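Local coordinates for oligopeptide-binding protein AppA (Bacillus subtilis, PDB 1XOC) that captures oligopeptides at the cell surface for an ABC peptide permease, which can substitute for the Opp system in sporulation and genetic competence, at residues K127-E130 with E136-F139; E71-L76 with L80-K85; G120-M125 with N150-S155; K96-D101 with T156-K161. All coordinates share one frame; numbering follows the deposited sequence. Where two conformers were deposited one is given.

Contact 1 of 4, residues K127-E130 with E136-F139; sequences KSVE and EVLF. With ZN (zinc ion), chain G.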
loop_
_atom_site.group_PDB
_atom_site.type_symbol
_atom_site.label_atom_id
_atom_site.label_comp_id
_atom_site.label_asym_id
_atom_site.label_seq_id
_atom_site.Cartn_x
_atom_site.Cartn_y
_atom_site.Cartn_z
ATOM N N LYS A 127 4.621 -23.050 -8.598
ATOM C CA LYS A 127 5.444 -24.237 -8.509
ATOM C C LYS A 127 6.791 -23.984 -9.182
ATOM O O LYS A 127 7.848 -24.337 -8.637
ATOM C CB LYS A 127 4.756 -25.382 -9.206
ATOM C CG LYS A 127 5.486 -26.694 -9.088
ATOM C CD LYS A 127 4.827 -27.709 -9.981
ATOM C CE LYS A 127 3.489 -28.135 -9.432
ATOM N NZ LYS A 127 2.947 -29.306 -10.199
ATOM N N SER A 128 6.744 -23.419 -10.391
ATOM C CA SER A 128 7.960 -23.168 -11.159
ATOM C C SER A 128 7.751 -22.122 -12.230
ATOM O O SER A 128 6.624 -21.817 -12.609
ATOM C CB SER A 128 8.444 -24.446 -11.843
ATOM O OG SER A 128 7.466 -24.939 -12.736
ATOM N N VAL A 129 8.879 -21.659 -12.721
ATOM C CA VAL A 129 8.882 -20.692 -13.793
ATOM C C VAL A 129 9.987 -21.114 -14.751
ATOM O O VAL A 129 11.140 -21.251 -14.325
ATOM C CB VAL A 129 9.179 -19.225 -13.300
ATOM C CG1 VAL A 129 9.275 -18.252 -14.450
ATOM C CG2 VAL A 129 8.188 -18.806 -12.257
ATOM N N GLU A 130 9.634 -21.356 -16.035
ATOM C CA GLU A 130 10.511 -22.024 -16.993
ATOM C C GLU A 130 10.700 -21.206 -18.241
ATOM O O GLU A 130 9.756 -20.645 -18.761
ATOM C CB GLU A 130 9.895 -23.363 -17.438
ATOM C CG GLU A 130 9.680 -24.312 -16.317
ATOM C CD GLU A 130 9.113 -25.616 -16.753
ATOM O OE1 GLU A 130 8.575 -25.678 -17.877
ATOM O OE2 GLU A 130 9.205 -26.584 -15.964
ATOM N N GLU A 136 10.036 -16.182 -24.184
ATOM C CA GLU A 136 8.852 -16.924 -23.761
ATOM C C GLU A 136 9.059 -17.640 -22.442
ATOM O O GLU A 136 10.077 -18.310 -22.249
ATOM C CB GLU A 136 8.422 -17.922 -24.790
ATOM C CG GLU A 136 7.080 -18.603 -24.557
ATOM C CD GLU A 136 6.454 -19.084 -25.849
ATOM O OE1 GLU A 136 7.240 -19.390 -26.790
ATOM O OE2 GLU A 136 5.185 -19.160 -25.926
ATOM N N VAL A 137 8.073 -17.513 -21.550
ATOM C CA VAL A 137 8.152 -18.122 -20.232
ATOM C C VAL A 137 6.859 -18.839 -19.877
ATOM O O VAL A 137 5.780 -18.365 -20.191
ATOM C CB VAL A 137 8.403 -17.037 -19.162
ATOM C CG1 VAL A 137 8.329 -17.590 -17.779
ATOM C CG2 VAL A 137 9.762 -16.422 -19.366
ATOM N N LEU A 138 6.971 -19.986 -19.217
ATOM C CA LEU A 138 5.795 -20.729 -18.739
ATOM C C LEU A 138 5.791 -20.694 -17.213
ATOM O O LEU A 138 6.740 -21.135 -16.581
ATOM C CB LEU A 138 5.813 -22.186 -19.204
ATOM C CG LEU A 138 4.616 -23.021 -18.745
ATOM C CD1 LEU A 138 3.328 -22.667 -19.523
ATOM C CD2 LEU A 138 4.933 -24.500 -18.918
ATOM N N PHE A 139 4.717 -20.145 -16.656
ATOM C CA PHE A 139 4.460 -20.191 -15.234
ATOM C C PHE A 139 3.571 -21.355 -14.906
ATOM O O PHE A 139 2.508 -21.528 -15.543
ATOM C CB PHE A 139 3.767 -18.916 -14.787
ATOM C CG PHE A 139 4.606 -17.666 -14.934
ATOM C CD1 PHE A 139 4.501 -16.863 -16.039
ATOM C CD2 PHE A 139 5.459 -17.276 -13.938
ATOM C CE1 PHE A 139 5.267 -15.673 -16.131
ATOM C CE2 PHE A 139 6.195 -16.094 -14.039
ATOM C CZ PHE A 139 6.101 -15.300 -15.110
HETATM ZN ZN ZN G . 8.483 -27.968 -17.555
HETATM O O HOH W 1 10.171 -28.536 -18.974
HETATM O O HOH W 2 6.903 -27.627 -19.191
#
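The F139 ring is met obliquely by V129 at CD2 and CE2: V129 CG2 lies 3.6 Å from F139 CD2, and V129 CG1 3.8 Å from F139 CE2. One face of the same ring carries V137 CG1, 4.0 Å above the plane and displaced toward the rim. Y107 meets F139 edge-to-face, and F148 packs on it as well. With its chi1 at 176°, V129 turns CG1 away from its own N and across to V137 CG1, 3.5 Å off; CG2 lies against the ring. An alanine here would strip off both methyls and would probably open a gap between V137 and the F139 ring. The two segments form part of a beta hairpin, strands 126-133 and 136-141, at the margin of a five-stranded antiparallel sheet; a classic beta bulge, K127 and S128 both facing K140, sits at one end. V129 and F139 are a non-hydrogen-bonded pair. Next along, E130 and L138 are joined by two bonds, E130 N to L138 O and the straighter L138 N to E130 O (2.9 Å, 167° at the hydrogen). On the opposite face the E130 side chain runs beside L138, and its carboxylate chelates a zinc ion through both oxygens, OE1 at 2.3 Å and OE2 at 2.2 Å. Waters 1 and 2 also bind that zinc, and L138 CD2 rests 4.0 Å from E130 OE1.

Contact 2 of 4, residues E71-L76 with L80-K85; sequences ESIKEL and LAYDVK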
loop_
_atom_site.group_PDB
_atom_site.type_symbol
_atom_site.label_atom_id
_atom_site.label_comp_id
_atom_site.label_asym_id
_atom_site.label_seq_id
_atom_site.Cartn_x
_atom_site.Cartn_y
_atom_site.Cartn_z
ATOM N N GLU A 71 3.754 -9.488 -24.619
ATOM C CA GLU A 71 3.116 -9.464 -25.943
ATOM C C GLU A 71 1.812 -10.229 -25.902
ATOM O O GLU A 71 0.842 -9.806 -26.507
ATOM C CB GLU A 71 4.071 -10.068 -26.975
ATOM C CG GLU A 71 3.669 -9.850 -28.392
ATOM C CD GLU A 71 4.801 -10.055 -29.418
ATOM O OE1 GLU A 71 6.019 -10.101 -29.073
ATOM O OE2 GLU A 71 4.454 -10.156 -30.610
ATOM N N SER A 72 1.799 -11.365 -25.205
ATOM C CA SER A 72 0.609 -12.146 -25.012
ATOM C C SER A 72 0.702 -13.032 -23.763
ATOM O O SER A 72 1.787 -13.396 -23.340
ATOM C CB SER A 72 0.355 -13.006 -26.251
ATOM O OG SER A 72 1.394 -13.939 -26.379
ATOM N N ILE A 73 -0.453 -13.339 -23.183
ATOM C CA ILE A 73 -0.583 -14.245 -22.040
ATOM C C ILE A 73 -1.721 -15.214 -22.345
ATOM O O ILE A 73 -2.853 -14.809 -22.676
ATOM C CB ILE A 73 -0.963 -13.505 -20.809
ATOM C CG1 ILE A 73 0.134 -12.480 -20.518
ATOM C CG2 ILE A 73 -1.123 -14.493 -19.627
ATOM C CD1 ILE A 73 -0.169 -11.579 -19.336
ATOM N N LYS A 74 -1.419 -16.507 -22.279
ATOM C CA LYS A 74 -2.423 -17.549 -22.468
ATOM C C LYS A 74 -2.598 -18.316 -21.171
ATOM O O LYS A 74 -1.628 -18.847 -20.629
ATOM C CB LYS A 74 -1.970 -18.506 -23.565
ATOM C CG LYS A 74 -2.876 -19.659 -23.800
ATOM C CD LYS A 74 -4.188 -19.250 -24.466
ATOM C CE LYS A 74 -5.031 -20.455 -24.856
ATOM N NZ LYS A 74 -6.455 -20.063 -25.009
ATOM N N GLU A 75 -3.830 -18.376 -20.677
ATOM C CA GLU A 75 -4.154 -19.217 -19.530
ATOM C C GLU A 75 -4.335 -20.673 -19.947
ATOM O O GLU A 75 -5.121 -20.980 -20.843
ATOM C CB GLU A 75 -5.416 -18.709 -18.832
ATOM C CG GLU A 75 -5.704 -19.387 -17.502
ATOM C CD GLU A 75 -6.883 -18.769 -16.776
ATOM O OE1 GLU A 75 -8.036 -19.064 -17.155
ATOM O OE2 GLU A 75 -6.658 -17.989 -15.828
ATOM N N LEU A 76 -3.603 -21.567 -19.289
ATOM C CA LEU A 76 -3.649 -22.986 -19.617
ATOM C C LEU A 76 -4.149 -23.811 -18.436
ATOM O O LEU A 76 -4.219 -23.319 -17.309
ATOM C CB LEU A 76 -2.268 -23.480 -20.056
ATOM C CG LEU A 76 -1.615 -22.728 -21.217
ATOM C CD1 LEU A 76 -0.193 -23.217 -21.442
ATOM C CD2 LEU A 76 -2.444 -22.874 -22.485
ATOM N N LEU A 80 -3.980 -23.349 -14.015
ATOM C CA LEU A 80 -2.785 -23.906 -13.390
ATOM C C LEU A 80 -1.481 -23.589 -14.128
ATOM O O LEU A 80 -0.394 -23.944 -13.668
ATOM C CB LEU A 80 -2.951 -25.406 -13.197
ATOM C CG LEU A 80 -3.993 -25.796 -12.148
ATOM C CD1 LEU A 80 -4.301 -27.281 -12.171
ATOM C CD2 LEU A 80 -3.526 -25.329 -10.764
ATOM N N ALA A 81 -1.568 -22.893 -15.257
ATOM C CA ALA A 81 -0.369 -22.446 -15.938
ATOM C C ALA A 81 -0.661 -21.215 -16.803
ATOM O O ALA A 81 -1.792 -21.022 -17.237
ATOM C CB ALA A 81 0.243 -23.576 -16.785
ATOM N N TYR A 82 0.386 -20.431 -17.062
ATOM C CA TYR A 82 0.305 -19.240 -17.925
ATOM C C TYR A 82 1.502 -19.196 -18.834
ATOM O O TYR A 82 2.605 -19.217 -18.382
ATOM C CB TYR A 82 0.251 -17.949 -17.092
ATOM C CG TYR A 82 -0.993 -17.863 -16.285
ATOM C CD1 TYR A 82 -1.110 -18.523 -15.063
ATOM C CD2 TYR A 82 -2.119 -17.201 -16.772
ATOM C CE1 TYR A 82 -2.284 -18.491 -14.329
ATOM C CE2 TYR A 82 -3.267 -17.143 -16.033
ATOM C CZ TYR A 82 -3.382 -17.816 -14.835
ATOM O OH TYR A 82 -4.579 -17.749 -14.174
ATOM N N ASP A 83 1.254 -19.167 -20.140
ATOM C CA ASP A 83 2.306 -19.064 -21.176
ATOM C C ASP A 83 2.396 -17.621 -21.606
ATOM O O ASP A 83 1.420 -17.052 -22.102
ATOM C CB ASP A 83 1.901 -19.952 -22.381
ATOM C CG ASP A 83 2.994 -20.083 -23.447
ATOM O OD1 ASP A 83 4.158 -19.658 -23.194
ATOM O OD2 ASP A 83 2.675 -20.655 -24.516
ATOM N N VAL A 84 3.562 -17.009 -21.377
ATOM C CA VAL A 84 3.748 -15.578 -21.552
ATOM C C VAL A 84 4.818 -15.296 -22.575
ATOM O O VAL A 84 5.928 -15.756 -22.464
ATOM C CB VAL A 84 4.157 -14.943 -20.222
ATOM C CG1 VAL A 84 4.533 -13.425 -20.395
ATOM C CG2 VAL A 84 3.068 -15.117 -19.188
ATOM N N LYS A 85 4.445 -14.575 -23.624
ATOM C CA LYS A 85 5.391 -14.111 -24.621
ATOM C C LYS A 85 5.735 -12.664 -24.313
ATOM O O LYS A 85 4.857 -11.867 -24.041
ATOM C CB LYS A 85 4.770 -14.227 -26.005
ATOM C CG LYS A 85 4.528 -15.676 -26.395
ATOM C CD LYS A 85 3.853 -15.853 -27.766
ATOM C CE LYS A 85 3.444 -17.355 -28.033
ATOM N NZ LYS A 85 2.598 -18.011 -26.926
HETATM O O HOH W 3 1.278 -16.330 -24.974
#
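From CB outward, E75 runs alongside the Y82 ring. E75 CB sits 3.9 Å from Y82 CE2, CG closes to 3.6 Å from that same CE2, CD faces the hydroxyl, and OE2 ends 2.7 Å from Y82 OH in what may be a weak hydrogen bond, the hydroxyl proton having another acceptor within reach. The chain is extended from chi1 (-171°) through chi2, taking the carboxylate to the far end of the ring, with the two planes 70° apart. I73 CG2 touches the same ring at its edge, near the plane, 4.1 Å from Y82 CD2. A phenylalanine in place of Y82 would keep the ring but lack the hydroxyl, and the E75 carboxylate would probably be freer to swing. Strands 65-76 and 81-86 form the antiparallel hairpin, and a classic beta bulge sits at each end: E71 and S72 face K85, L80 and A81 face L76. At the first, K85 O takes E71 N at 2.7 Å and, weakly, S72 N. On the face opposite Y82, S72 OG lies against K85 CB and CD. Water 3 accepts from K85 NZ, donates to D83 O and bonds S72 OG. K85 NZ also makes a salt bridge to D83 OD2 (3.6 Å) and another to E136 on the next strand, which probably eases the closeness of those two acids. The L76 side chain slants across D83, CD1 lying 4.0 Å from D83 CB.

Contact 3 of 4, residues G120-M125 with N150-S155; sequences GSTYEM and NNALDS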
loop_
_atom_site.group_PDB
_atom_site.type_symbol
_atom_site.label_atom_id
_atom_site.label_comp_id
_atom_site.label_asym_id
_atom_site.label_seq_id
_atom_site.Cartn_x
_atom_site.Cartn_y
_atom_site.Cartn_z
ATOM N N GLY A 120 6.188 -13.008 0.110
ATOM C CA GLY A 120 5.992 -14.423 -0.226
ATOM C C GLY A 120 4.590 -14.786 -0.698
ATOM O O GLY A 120 4.459 -15.639 -1.566
ATOM N N SER A 121 3.577 -14.136 -0.124
ATOM C CA SER A 121 2.147 -14.369 -0.424
ATOM C C SER A 121 1.835 -14.242 -1.912
ATOM O O SER A 121 1.022 -14.983 -2.464
ATOM C CB SER A 121 1.275 -13.351 0.327
ATOM O OG SER A 121 -0.015 -13.914 0.570
ATOM N N THR A 122 2.500 -13.304 -2.555
ATOM C CA THR A 122 2.291 -13.029 -3.953
ATOM C C THR A 122 2.729 -14.166 -4.880
ATOM O O THR A 122 2.234 -14.283 -6.026
ATOM C CB THR A 122 3.021 -11.726 -4.292
ATOM O OG1 THR A 122 2.545 -10.686 -3.407
ATOM C CG2 THR A 122 2.785 -11.321 -5.753
ATOM N N TYR A 123 3.660 -15.005 -4.414
ATOM C CA TYR A 123 4.308 -16.032 -5.239
ATOM C C TYR A 123 4.069 -17.443 -4.746
ATOM O O TYR A 123 4.466 -18.399 -5.417
ATOM C CB TYR A 123 5.834 -15.766 -5.397
ATOM C CG TYR A 123 6.111 -14.342 -5.831
ATOM C CD1 TYR A 123 6.374 -13.356 -4.884
ATOM C CD2 TYR A 123 5.970 -13.940 -7.187
ATOM C CE1 TYR A 123 6.577 -12.044 -5.242
ATOM C CE2 TYR A 123 6.156 -12.599 -7.551
ATOM C CZ TYR A 123 6.469 -11.660 -6.561
ATOM O OH TYR A 123 6.623 -10.325 -6.917
ATOM N N GLU A 124 3.424 -17.605 -3.595
ATOM C CA GLU A 124 3.348 -18.952 -3.024
ATOM C C GLU A 124 2.505 -19.962 -3.815
ATOM O O GLU A 124 2.587 -21.172 -3.576
ATOM C CB GLU A 124 2.935 -18.932 -1.571
ATOM C CG GLU A 124 1.661 -18.283 -1.274
ATOM C CD GLU A 124 1.305 -18.448 0.202
ATOM O OE1 GLU A 124 2.161 -18.986 0.942
ATOM O OE2 GLU A 124 0.193 -18.078 0.624
ATOM N N MET A 125 1.685 -19.464 -4.723
ATOM C CA MET A 125 0.948 -20.351 -5.606
ATOM C C MET A 125 1.829 -20.927 -6.723
ATOM O O MET A 125 1.399 -21.865 -7.372
ATOM C CB MET A 125 -0.275 -19.654 -6.212
ATOM C CG MET A 125 0.009 -18.685 -7.354
ATOM S SD MET A 125 0.904 -17.213 -6.804
ATOM C CE MET A 125 -0.362 -16.333 -5.951
ATOM N N ASN A 150 -3.729 -11.560 -11.469
ATOM C CA ASN A 150 -4.330 -10.245 -11.230
ATOM C C ASN A 150 -3.471 -9.365 -10.361
ATOM O O ASN A 150 -3.672 -8.159 -10.316
ATOM C CB ASN A 150 -5.745 -10.367 -10.648
ATOM C CG ASN A 150 -6.721 -10.957 -11.626
ATOM O OD1 ASN A 150 -7.202 -10.263 -12.527
ATOM N ND2 ASN A 150 -7.027 -12.243 -11.466
ATOM N N ASN A 151 -2.520 -9.972 -9.681
ATOM C CA ASN A 151 -1.628 -9.197 -8.791
ATOM C C ASN A 151 -0.129 -9.431 -9.015
ATOM O O ASN A 151 0.643 -8.478 -9.070
ATOM C CB ASN A 151 -2.004 -9.418 -7.321
ATOM C CG ASN A 151 -3.243 -8.664 -6.901
ATOM O OD1 ASN A 151 -3.548 -7.578 -7.414
ATOM N ND2 ASN A 151 -3.986 -9.239 -5.936
ATOM N N ALA A 152 0.299 -10.681 -9.163
ATOM C CA ALA A 152 1.720 -10.964 -9.301
ATOM C C ALA A 152 2.273 -10.355 -10.569
ATOM O O ALA A 152 3.356 -9.755 -10.571
ATOM C CB ALA A 152 2.047 -12.469 -9.251
ATOM N N LEU A 153 1.545 -10.508 -11.675
ATOM C CA LEU A 153 2.025 -10.030 -12.982
ATOM C C LEU A 153 2.218 -8.516 -13.060
ATOM O O LEU A 153 3.089 -8.044 -13.817
ATOM C CB LEU A 153 1.084 -10.514 -14.123
ATOM C CG LEU A 153 1.144 -12.009 -14.308
ATOM C CD1 LEU A 153 0.120 -12.405 -15.374
ATOM C CD2 LEU A 153 2.479 -12.519 -14.688
ATOM N N ASP A 154 1.401 -7.745 -12.358
ATOM C CA ASP A 154 1.534 -6.290 -12.466
ATOM C C ASP A 154 2.366 -5.734 -11.321
ATOM O O ASP A 154 2.699 -4.561 -11.357
ATOM C CB ASP A 154 0.224 -5.536 -12.582
ATOM C CG ASP A 154 -0.700 -5.777 -11.466
ATOM O OD1 ASP A 154 -1.782 -5.124 -11.460
ATOM O OD2 ASP A 154 -0.433 -6.641 -10.614
ATOM N N SER A 155 2.660 -6.565 -10.329
ATOM C CA SER A 155 3.427 -6.127 -9.128
ATOM C C SER A 155 4.895 -6.441 -9.163
ATOM O O SER A 155 5.675 -5.882 -8.357
ATOM C CB SER A 155 2.834 -6.785 -7.896
ATOM O OG SER A 155 1.481 -6.419 -7.757
#
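T122 points its methyl at the helix: CG2 lies 3.7 Å from A152 CA and 3.8 Å from A152 CB, and the alanine methyl in turn rests 3.7 Å from T122 O. The threonine's chi1 of -56° sorts its two branches, sending CG2 to A152 and holding OG1 beside its own N, where it makes a weak hydrogen bond to an acidic side chain of the bound peptide. T122 CG2 does double duty, sitting 3.8 Å above one face of the Y123 ring and offset toward its rim. That ring reaches A152 more loosely, CE2 standing 4.4 Å from the alanine CB and approached obliquely, while its hydroxyl is bonded to T156 just past the helix end. Across the two segments A152 meets T122 and Y123 by van der Waals contact. On the helix itself, S155 OG donates to N151 O at 2.6 Å, which settles the serine within its turn. N151 and D154 also hydrogen-bond the peptide backbone through their OD1 atoms, and S155 does so weakly through OG. The packing of the loop after helix 100-108 on the last turns of helix 147-155 therefore forms part of the wall of the peptide-binding site in this family 5 solute-binding protein.

Contact 4 of 4, residues K96-D101 with T156-K161; sequences KELTAD and TAILPK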
loop_
_atom_site.group_PDB
_atom_site.type_symbol
_atom_site.label_atom_id
_atom_site.label_comp_id
_atom_site.label_asym_id
_atom_site.label_seq_id
_atom_site.Cartn_x
_atom_site.Cartn_y
_atom_site.Cartn_z
ATOM N N LYS A 96 21.223 -3.142 -22.615
ATOM C CA LYS A 96 21.102 -4.571 -22.846
ATOM C C LYS A 96 19.670 -5.039 -22.959
ATOM O O LYS A 96 18.770 -4.541 -22.290
ATOM C CB LYS A 96 21.834 -5.338 -21.758
ATOM C CG LYS A 96 23.318 -5.398 -22.040
ATOM C CD LYS A 96 24.145 -5.282 -20.778
ATOM C CE LYS A 96 25.604 -5.562 -21.045
ATOM N NZ LYS A 96 25.960 -7.003 -20.874
ATOM N N GLU A 97 19.472 -6.029 -23.812
ATOM C CA GLU A 97 18.142 -6.504 -24.136
ATOM C C GLU A 97 17.541 -7.253 -22.961
ATOM O O GLU A 97 18.212 -8.081 -22.344
ATOM C CB GLU A 97 18.222 -7.445 -25.334
ATOM C CG GLU A 97 16.900 -8.113 -25.782
ATOM C CD GLU A 97 16.263 -7.425 -26.947
ATOM O OE1 GLU A 97 16.521 -6.207 -27.086
ATOM O OE2 GLU A 97 15.496 -8.076 -27.714
ATOM N N LEU A 98 16.272 -6.969 -22.674
ATOM C CA LEU A 98 15.512 -7.721 -21.663
ATOM C C LEU A 98 15.006 -8.982 -22.326
ATOM O O LEU A 98 14.415 -8.934 -23.425
ATOM C CB LEU A 98 14.350 -6.871 -21.143
ATOM C CG LEU A 98 13.487 -7.417 -19.995
ATOM C CD1 LEU A 98 12.832 -6.283 -19.232
ATOM C CD2 LEU A 98 12.415 -8.396 -20.494
ATOM N N THR A 99 15.192 -10.130 -21.671
ATOM C CA THR A 99 14.754 -11.387 -22.264
ATOM C C THR A 99 14.073 -12.273 -21.240
ATOM O O THR A 99 13.945 -11.895 -20.083
ATOM C CB THR A 99 15.935 -12.155 -22.860
ATOM O OG1 THR A 99 16.742 -12.659 -21.788
ATOM C CG2 THR A 99 16.787 -11.280 -23.804
ATOM N N ALA A 100 13.605 -13.447 -21.667
ATOM C CA ALA A 100 13.004 -14.433 -20.751
ATOM C C ALA A 100 13.885 -14.740 -19.562
ATOM O O ALA A 100 13.358 -15.033 -18.501
ATOM C CB ALA A 100 12.739 -15.715 -21.456
ATOM N N ASP A 101 15.205 -14.698 -19.733
ATOM C CA ASP A 101 16.149 -14.991 -18.637
ATOM C C ASP A 101 15.831 -14.106 -17.434
ATOM O O ASP A 101 15.920 -14.531 -16.256
ATOM C CB ASP A 101 17.598 -14.720 -19.065
ATOM C CG ASP A 101 18.214 -15.840 -19.904
ATOM O OD1 ASP A 101 17.609 -16.918 -20.096
ATOM O OD2 ASP A 101 19.361 -15.616 -20.373
ATOM N N THR A 156 5.298 -7.308 -10.089
ATOM C CA THR A 156 6.644 -7.832 -10.138
ATOM C C THR A 156 7.512 -7.106 -11.174
ATOM O O THR A 156 7.411 -7.344 -12.382
ATOM C CB THR A 156 6.671 -9.322 -10.389
ATOM O OG1 THR A 156 5.764 -9.960 -9.485
ATOM C CG2 THR A 156 8.101 -9.921 -10.210
ATOM N N ALA A 157 8.353 -6.210 -10.662
ATOM C CA ALA A 157 9.312 -5.483 -11.500
ATOM C C ALA A 157 10.374 -6.410 -12.028
ATOM O O ALA A 157 10.994 -7.124 -11.245
ATOM C CB ALA A 157 9.989 -4.362 -10.700
ATOM N N ILE A 158 10.617 -6.373 -13.353
ATOM C CA ILE A 158 11.568 -7.278 -13.973
ATOM C C ILE A 158 13.007 -6.752 -13.761
ATOM O O ILE A 158 13.376 -5.626 -14.166
ATOM C CB ILE A 158 11.223 -7.531 -15.491
ATOM C CG1 ILE A 158 9.796 -8.067 -15.661
ATOM C CG2 ILE A 158 12.224 -8.460 -16.074
ATOM C CD1 ILE A 158 9.452 -9.249 -14.831
ATOM N N LEU A 159 13.825 -7.611 -13.155
ATOM C CA LEU A 159 15.206 -7.262 -12.825
ATOM C C LEU A 159 16.205 -7.865 -13.816
ATOM O O LEU A 159 15.940 -8.916 -14.404
ATOM C CB LEU A 159 15.538 -7.762 -11.419
ATOM C CG LEU A 159 14.617 -7.307 -10.281
ATOM C CD1 LEU A 159 15.006 -8.033 -9.002
ATOM C CD2 LEU A 159 14.702 -5.815 -10.075
ATOM N N PRO A 160 17.376 -7.222 -14.002
ATOM C CA PRO A 160 18.385 -7.709 -14.925
ATOM C C PRO A 160 19.260 -8.842 -14.358
ATOM O O PRO A 160 20.097 -8.624 -13.462
ATOM C CB PRO A 160 19.225 -6.458 -15.204
ATOM C CG PRO A 160 19.080 -5.642 -13.995
ATOM C CD PRO A 160 17.724 -5.916 -13.447
ATOM N N LYS A 161 19.097 -10.037 -14.911
ATOM C CA LYS A 161 19.864 -11.182 -14.494
ATOM C C LYS A 161 21.358 -10.967 -14.732
ATOM O O LYS A 161 22.197 -11.426 -13.953
ATOM C CB LYS A 161 19.422 -12.446 -15.201
ATOM C CG LYS A 161 20.077 -13.694 -14.678
ATOM C CD LYS A 161 19.578 -14.933 -15.404
ATOM C CE LYS A 161 20.221 -16.173 -14.869
ATOM N NZ LYS A 161 19.887 -17.412 -15.673
HETATM O O HOH W 4 16.996 -17.134 -15.713
#
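L98 meets I158 through branches set by their first torsions. In L98, chi1 of -175° carries CG away from the backbone N and brings CD1 forward; in I158, chi1 of -56° gives CG2 that same trans place, and the two methyl groups meet at 3.9 Å with the side chains crossing at about a right angle. K161 is fully extended, so its methylenes pass along the start of helix 100-108: CD lies 3.8 Å from D101 O and 4.2 Å from D101 CB. Its ammonium goes on to water 4, which accepts from K161 NZ at 2.9 Å and donates to D101 O. K161 thus reaches the D101 backbone through water, while the D101 carboxylate turns to K131 in a salt bridge; D101 OD1 stays 5.0 Å from K161 NZ, close enough that the opposite charges would probably attract weakly. T99 stands at the N-cap of the helix, its OG1 accepting a rather bent bond from D101 N (3.3 Å, 141°). D102 accepts from T99 N, which is one half of a capping box, and with its other oxygen takes K161 N, tying the two segments together through a third residue. P160 is the N-cap of helix 161-164. L98 and I158 both pack on L69 of strand 65-76, and I158 also touches Y107, so the contact fills the corner between that strand and helices 100-108 and 161-164.

How the contacts relate
Contacts 1 and 2 are neighbouring hairpins of one antiparallel sheet, centres 9 Å apart, with probable hydrogen bonds from Y82 N to F139 O (2.8 Å) and V84 N to V137 O (2.9 Å) joining them. Helices lean on this sheet: A100 of contact 4 packs its CB on V137 CG2 of contact 1 at 3.7 Å, and L153 of contact 3 meets I73 of contact 2. Contacts 3 and 4, centres about 17 Å apart, are linked by a probable hydrogen bond between Y123 OH and T156 OG1 (2.7 Å). Along the chain, contact 1 is nested inside contact 3 and that inside contact 4. Contact 3 brings this group of elements to the bound peptide.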